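Gamma-glutamyl-gamma-aminobutyrate hydrolase PuuD (Escherichia coli, PDB 6VTV) hydrolyses the gamma-glutamyl linkage of gamma-glutamyl-gamma-aminobutyrate, releasing 4-aminobutanoate and glutamate in the last step of putrescine breakdown. Local coordinates at residues B[136-145]-B[203-211]. Residues are numbered along the deposited sequence; the frame is centred on the assembly and turned at random.
Sequences LCEQPELLEH and RSPDGLVEA. With MN (manganese (II) ion), chain D.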
ATOM      1  N   LEU B 136     -12.245  24.945  12.225  1.00 27.02           N
ATOM      2  CA  LEU B 136     -11.355  25.901  12.875  1.00 31.27           C
ATOM      3  C   LEU B 136     -11.619  27.322  12.397  1.00 35.18           C
ATOM      4  O   LEU B 136     -11.455  28.277  13.166  1.00 35.65           O
ATOM      5  CB  LEU B 136      -9.896  25.525  12.618  1.00 28.44           C
ATOM      6  CG  LEU B 136      -9.385  24.223  13.242  1.00 26.56           C
ATOM      7  CD1 LEU B 136      -7.989  23.899  12.734  1.00 24.48           C
ATOM      8  CD2 LEU B 136      -9.398  24.298  14.759  1.00 26.73           C
ATOM      9  N   CYS B 137     -12.033  27.482  11.138  1.00 29.65           N
ATOM     10  CA  CYS B 137     -12.296  28.811  10.603  1.00 36.92           C
ATOM     11  C   CYS B 137     -13.481  29.493  11.268  1.00 38.00           C
ATOM     12  O   CYS B 137     -13.631  30.710  11.123  1.00 41.82           O
ATOM     13  CB  CYS B 137     -12.525  28.730   9.091  1.00 39.62           C
ATOM     14  SG  CYS B 137     -13.959  27.742   8.610  1.00 39.21           S
ATOM     15  N   GLU B 138     -14.323  28.752  11.983  1.00 35.49           N
ATOM     16  CA  GLU B 138     -15.472  29.323  12.673  1.00 39.24           C
ATOM     17  C   GLU B 138     -15.159  29.736  14.106  1.00 40.92           C
ATOM     18  O   GLU B 138     -16.042  30.260  14.794  1.00 41.91           O
ATOM     19  CB  GLU B 138     -16.638  28.329  12.658  1.00 42.43           C
ATOM     20  CG  GLU B 138     -17.237  28.129  11.275  1.00 44.97           C
ATOM     21  CD  GLU B 138     -18.392  27.150  11.269  1.00 45.49           C
ATOM     22  OE1 GLU B 138     -18.663  26.533  12.323  1.00 45.79           O
ATOM     23  OE2 GLU B 138     -19.028  26.992  10.206  1.00 46.31           O
ATOM     24  N   GLN B 139     -13.931  29.511  14.571  1.00 37.94           N
ATOM     25  CA  GLN B 139     -13.507  29.978  15.881  1.00 40.94           C
ATOM     26  C   GLN B 139     -12.729  31.273  15.705  1.00 44.96           C
ATOM     27  O   GLN B 139     -11.621  31.245  15.147  1.00 48.84           O
ATOM     28  CB  GLN B 139     -12.646  28.926  16.578  1.00 37.40           C
ATOM     29  CG  GLN B 139     -13.092  27.491  16.335  1.00 40.81           C
ATOM     30  CD  GLN B 139     -14.529  27.242  16.756  1.00 49.21           C
ATOM     31  OE1 GLN B 139     -14.972  27.712  17.804  1.00 50.01           O
ATOM     32  NE2 GLN B 139     -15.265  26.498  15.936  1.00 50.63           N
ATOM     33  N   PRO B 140     -13.252  32.419  16.151  1.00 49.29           N
ATOM     34  CA  PRO B 140     -12.580  33.697  15.856  1.00 52.92           C
ATOM     35  C   PRO B 140     -11.224  33.853  16.522  1.00 51.92           C
ATOM     36  O   PRO B 140     -10.427  34.686  16.072  1.00 53.33           O
ATOM     37  CB  PRO B 140     -13.572  34.750  16.376  1.00 55.55           C
ATOM     38  CG  PRO B 140     -14.875  34.022  16.553  1.00 55.30           C
ATOM     39  CD  PRO B 140     -14.515  32.610  16.883  1.00 50.76           C
ATOM     40  N   GLU B 141     -10.933  33.083  17.567  1.00 50.51           N
ATOM     41  CA  GLU B 141      -9.711  33.253  18.343  1.00 51.98           C
ATOM     42  C   GLU B 141      -8.503  32.561  17.727  1.00 43.66           C
ATOM     43  O   GLU B 141      -7.406  32.655  18.290  1.00 41.81           O
ATOM     44  CB  GLU B 141      -9.917  32.728  19.769  1.00 58.44           C
ATOM     45  CG  GLU B 141     -10.413  31.284  19.848  1.00 56.94           C
ATOM     46  CD  GLU B 141     -11.911  31.157  19.638  1.00 59.98           C
ATOM     47  OE1 GLU B 141     -12.412  30.014  19.600  1.00 59.84           O
ATOM     48  OE2 GLU B 141     -12.589  32.199  19.515  1.00 63.84           O
ATOM     49  N   LEU B 142      -8.662  31.883  16.596  1.00 39.17           N
ATOM     50  CA  LEU B 142      -7.620  31.030  16.047  1.00 36.41           C
ATOM     51  C   LEU B 142      -7.046  31.614  14.763  1.00 33.05           C
ATOM     52  O   LEU B 142      -7.675  32.426  14.079  1.00 34.74           O
ATOM     53  CB  LEU B 142      -8.159  29.620  15.778  1.00 38.34           C
ATOM     54  CG  LEU B 142      -8.681  28.869  17.003  1.00 39.39           C
ATOM     55  CD1 LEU B 142      -9.117  27.460  16.630  1.00 39.36           C
ATOM     56  CD2 LEU B 142      -7.623  28.839  18.094  1.00 37.08           C
ATOM     57  N   LEU B 143      -5.827  31.181  14.448  1.00 32.14           N
ATOM     58  CA  LEU B 143      -5.194  31.520  13.186  1.00 34.32           C
ATOM     59  C   LEU B 143      -5.840  30.738  12.044  1.00 33.46           C
ATOM     60  O   LEU B 143      -6.647  29.828  12.252  1.00 31.03           O
ATOM     61  CB  LEU B 143      -3.696  31.213  13.239  1.00 35.04           C
ATOM     62  CG  LEU B 143      -2.905  31.759  14.428  1.00 37.85           C
ATOM     63  CD1 LEU B 143      -1.564  31.050  14.537  1.00 34.21           C
ATOM     64  CD2 LEU B 143      -2.709  33.259  14.299  1.00 40.61           C
ATOM     65  N   GLU B 144      -5.470  31.096  10.819  1.00 33.64           N
ATOM     66  CA  GLU B 144      -5.898  30.340   9.645  1.00 34.27           C
ATOM     67  C   GLU B 144      -4.949  29.162   9.477  1.00 31.79           C
ATOM     68  O   GLU B 144      -3.810  29.321   9.032  1.00 32.31           O
ATOM     69  CB  GLU B 144      -5.922  31.223   8.403  1.00 37.70           C
ATOM     70  CG  GLU B 144      -6.376  30.495   7.145  1.00 35.33           C
ATOM     71  CD  GLU B 144      -7.701  29.780   7.331  1.00 35.42           C
ATOM     72  OE1 GLU B 144      -8.754  30.451   7.296  1.00 37.21           O
ATOM     73  OE2 GLU B 144      -7.690  28.546   7.518  1.00 29.56           O
ATOM     74  N   HIS B 145      -5.415  27.970   9.844  1.00 26.45           N
ATOM     75  CA  HIS B 145      -4.585  26.775   9.796  1.00 24.61           C
ATOM     76  C   HIS B 145      -4.672  26.036   8.468  1.00 24.36           C
ATOM     77  O   HIS B 145      -3.881  25.115   8.237  1.00 24.25           O
ATOM     78  CB  HIS B 145      -4.966  25.830  10.941  1.00 23.18           C
ATOM     79  CG  HIS B 145      -4.493  26.291  12.286  1.00 23.39           C
ATOM     80  ND1 HIS B 145      -3.244  25.983  12.782  1.00 22.80           N
ATOM     81  CD2 HIS B 145      -5.100  27.043  13.236  1.00 26.37           C
ATOM     82  CE1 HIS B 145      -3.102  26.523  13.980  1.00 23.55           C
ATOM     83  NE2 HIS B 145      -4.213  27.171  14.279  1.00 24.58           N
ATOM     84  N   ARG B 203       1.897  23.805  21.005  1.00 27.24           N
ATOM     85  CA  ARG B 203       0.738  24.629  20.690  1.00 28.07           C
ATOM     86  C   ARG B 203       1.135  25.739  19.727  1.00 31.27           C
ATOM     87  O   ARG B 203       2.238  26.286  19.805  1.00 28.68           O
ATOM     88  CB  ARG B 203       0.121  25.272  21.941  1.00 28.65           C
ATOM     89  CG  ARG B 203      -0.415  24.313  22.982  1.00 32.75           C
ATOM     90  CD  ARG B 203      -0.991  25.103  24.149  1.00 33.93           C
ATOM     91  NE  ARG B 203      -1.516  24.245  25.206  1.00 37.19           N
ATOM     92  CZ  ARG B 203      -2.788  23.869  25.299  1.00 41.22           C
ATOM     93  NH1 ARG B 203      -3.672  24.274  24.397  1.00 44.10           N
ATOM     94  NH2 ARG B 203      -3.176  23.090  26.299  1.00 38.72           N
ATOM     95  N   SER B 204       0.212  26.078  18.826  1.00 29.83           N
ATOM     96  CA  SER B 204       0.353  27.277  18.019  1.00 31.22           C
ATOM     97  C   SER B 204       0.112  28.507  18.896  1.00 30.87           C
ATOM     98  O   SER B 204      -0.433  28.392  19.995  1.00 32.40           O
ATOM     99  CB  SER B 204      -0.626  27.242  16.845  1.00 28.49           C
ATOM    100  OG  SER B 204      -1.862  26.652  17.210  1.00 33.55           O
ATOM    101  N   PRO B 205       0.525  29.699  18.443  1.00 33.09           N
ATOM    102  CA  PRO B 205       0.359  30.898  19.286  1.00 32.36           C
ATOM    103  C   PRO B 205      -1.085  31.221  19.646  1.00 34.01           C
ATOM    104  O   PRO B 205      -1.304  32.069  20.521  1.00 33.51           O
ATOM    105  CB  PRO B 205       0.980  32.017  18.439  1.00 31.40           C
ATOM    106  CG  PRO B 205       1.934  31.321  17.541  1.00 33.74           C
ATOM    107  CD  PRO B 205       1.293  30.001  17.222  1.00 31.81           C
ATOM    108  N   ASP B 206      -2.068  30.585  19.010  1.00 34.29           N
ATOM    109  CA  ASP B 206      -3.471  30.791  19.343  1.00 33.01           C
ATOM    110  C   ASP B 206      -3.989  29.786  20.366  1.00 31.50           C
ATOM    111  O   ASP B 206      -5.192  29.771  20.648  1.00 32.83           O
ATOM    112  CB  ASP B 206      -4.332  30.739  18.075  1.00 32.13           C
ATOM    113  CG  ASP B 206      -4.119  29.468  17.269  1.00 30.80           C
ATOM    114  OD1 ASP B 206      -3.389  28.568  17.735  1.00 28.83           O
ATOM    115  OD2 ASP B 206      -4.686  29.369  16.160  1.00 31.06           O
ATOM    116  N   GLY B 207      -3.115  28.948  20.921  1.00 29.11           N
ATOM    117  CA  GLY B 207      -3.506  27.970  21.911  1.00 28.59           C
ATOM    118  C   GLY B 207      -3.929  26.626  21.361  1.00 30.62           C
ATOM    119  O   GLY B 207      -4.126  25.690  22.147  1.00 32.38           O
ATOM    120  N   LEU B 208      -4.076  26.496  20.042  1.00 28.51           N
ATOM    121  CA  LEU B 208      -4.491  25.230  19.452  1.00 29.41           C
ATOM    122  C   LEU B 208      -3.413  24.171  19.645  1.00 28.62           C
ATOM    123  O   LEU B 208      -2.230  24.419  19.395  1.00 26.64           O
ATOM    124  CB  LEU B 208      -4.788  25.403  17.963  1.00 27.61           C
ATOM    125  CG  LEU B 208      -5.327  24.153  17.263  1.00 25.43           C
ATOM    126  CD1 LEU B 208      -6.804  23.949  17.580  1.00 26.61           C
ATOM    127  CD2 LEU B 208      -5.100  24.217  15.761  1.00 20.86           C
ATOM    128  N   VAL B 209      -3.828  22.986  20.087  1.00 25.74           N
ATOM    129  CA  VAL B 209      -2.891  21.886  20.273  1.00 28.27           C
ATOM    130  C   VAL B 209      -2.428  21.397  18.906  1.00 30.37           C
ATOM    131  O   VAL B 209      -3.242  21.005  18.061  1.00 26.68           O
ATOM    132  CB  VAL B 209      -3.531  20.753  21.085  1.00 29.13           C
ATOM    133  CG1 VAL B 209      -2.611  19.551  21.119  1.00 30.68           C
ATOM    134  CG2 VAL B 209      -3.846  21.227  22.497  1.00 28.22           C
ATOM    135  N   GLU B 210      -1.116  21.425  18.681  1.00 30.63           N
ATOM    136  CA  GLU B 210      -0.533  21.008  17.413  1.00 28.11           C
ATOM    137  C   GLU B 210       0.273  19.720  17.521  1.00 27.21           C
ATOM    138  O   GLU B 210       0.735  19.210  16.495  1.00 28.07           O
ATOM    139  CB  GLU B 210       0.351  22.126  16.843  1.00 29.01           C
ATOM    140  CG  GLU B 210      -0.424  23.279  16.221  1.00 28.87           C
ATOM    141  CD  GLU B 210      -0.588  23.133  14.719  1.00 29.31           C
ATOM    142  OE1 GLU B 210       0.257  22.461  14.090  1.00 28.21           O
ATOM    143  OE2 GLU B 210      -1.561  23.687  14.167  1.00 30.79           O
ATOM    144  N   ALA B 211       0.451  19.181  18.726  1.00 30.33           N
ATOM    145  CA  ALA B 211       1.192  17.942  18.911  1.00 23.90           C
ATOM    146  C   ALA B 211       0.812  17.331  20.253  1.00 24.02           C
ATOM    147  O   ALA B 211       0.655  18.050  21.241  1.00 25.83           O
ATOM    148  CB  ALA B 211       2.705  18.179  18.839  1.00 23.06           C
TER
HETATM  149 MN    MN D 301      -1.703  24.433  12.112  1.00 26.30          MN
HETATM  150  O   HOH W   1      -0.128  22.841  11.604  1.00 22.08           O
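Methyl CD2 of Leu208 sits over one face of the His145 imidazole, 3.6 Å from the ring centroid and 18° off its normal, which meets the criterion for a CH-pi contact. At the ring edge, near its plane, lie OD2 of Asp206 and OG of Ser204, and the ring's two nitrogens serve different partners. His145 ND1 binds the manganese ion at 2.3 Å. His145 NE2 donates to Asp206 OD2 at 2.9 Å, with the carboxylate plane turned 34° from the ring. Asp206 thus acts as a second-shell residue: together with the metal bond at ND1, its hydrogen bond helps fix the rotation of the ring, and it would probably make ND1 a stronger electron donor. Glu210 OE2 binds the same ion at 2.2 Å, a bend in the Glu210 chain at chi2 turning it to the metal; OE1 accepts from the metal-bound water. His161, Ser185 and His187 supply the remaining ligands. Through His145 and Glu210 the site joins the loop between strand 132-133 and helix 153-156 to the start of strand 209-214 in this class I glutamine amidotransferase-like fold. The side chain of Glu210 is about 8 Å from those of the predicted catalytic residues Cys118 and His226. Each oxygen of Asp206 has two donors. Asp206 OD2 takes the N-H of Leu143 N on its anti lone pair, at 2.7 Å and nearly straight (169°), and His145 on its syn one; Asp206 OD1 accepts from Ser204 OG and, closing an Asx turn, from Leu208 N. Leu142 CD2 and Leu143 CG pack against Asp206 OD2. Beyond the polar cluster, Leu136 CD2 meets Leu208 CD1 at 3.8 Å, the two side chains crossing at about a right angle.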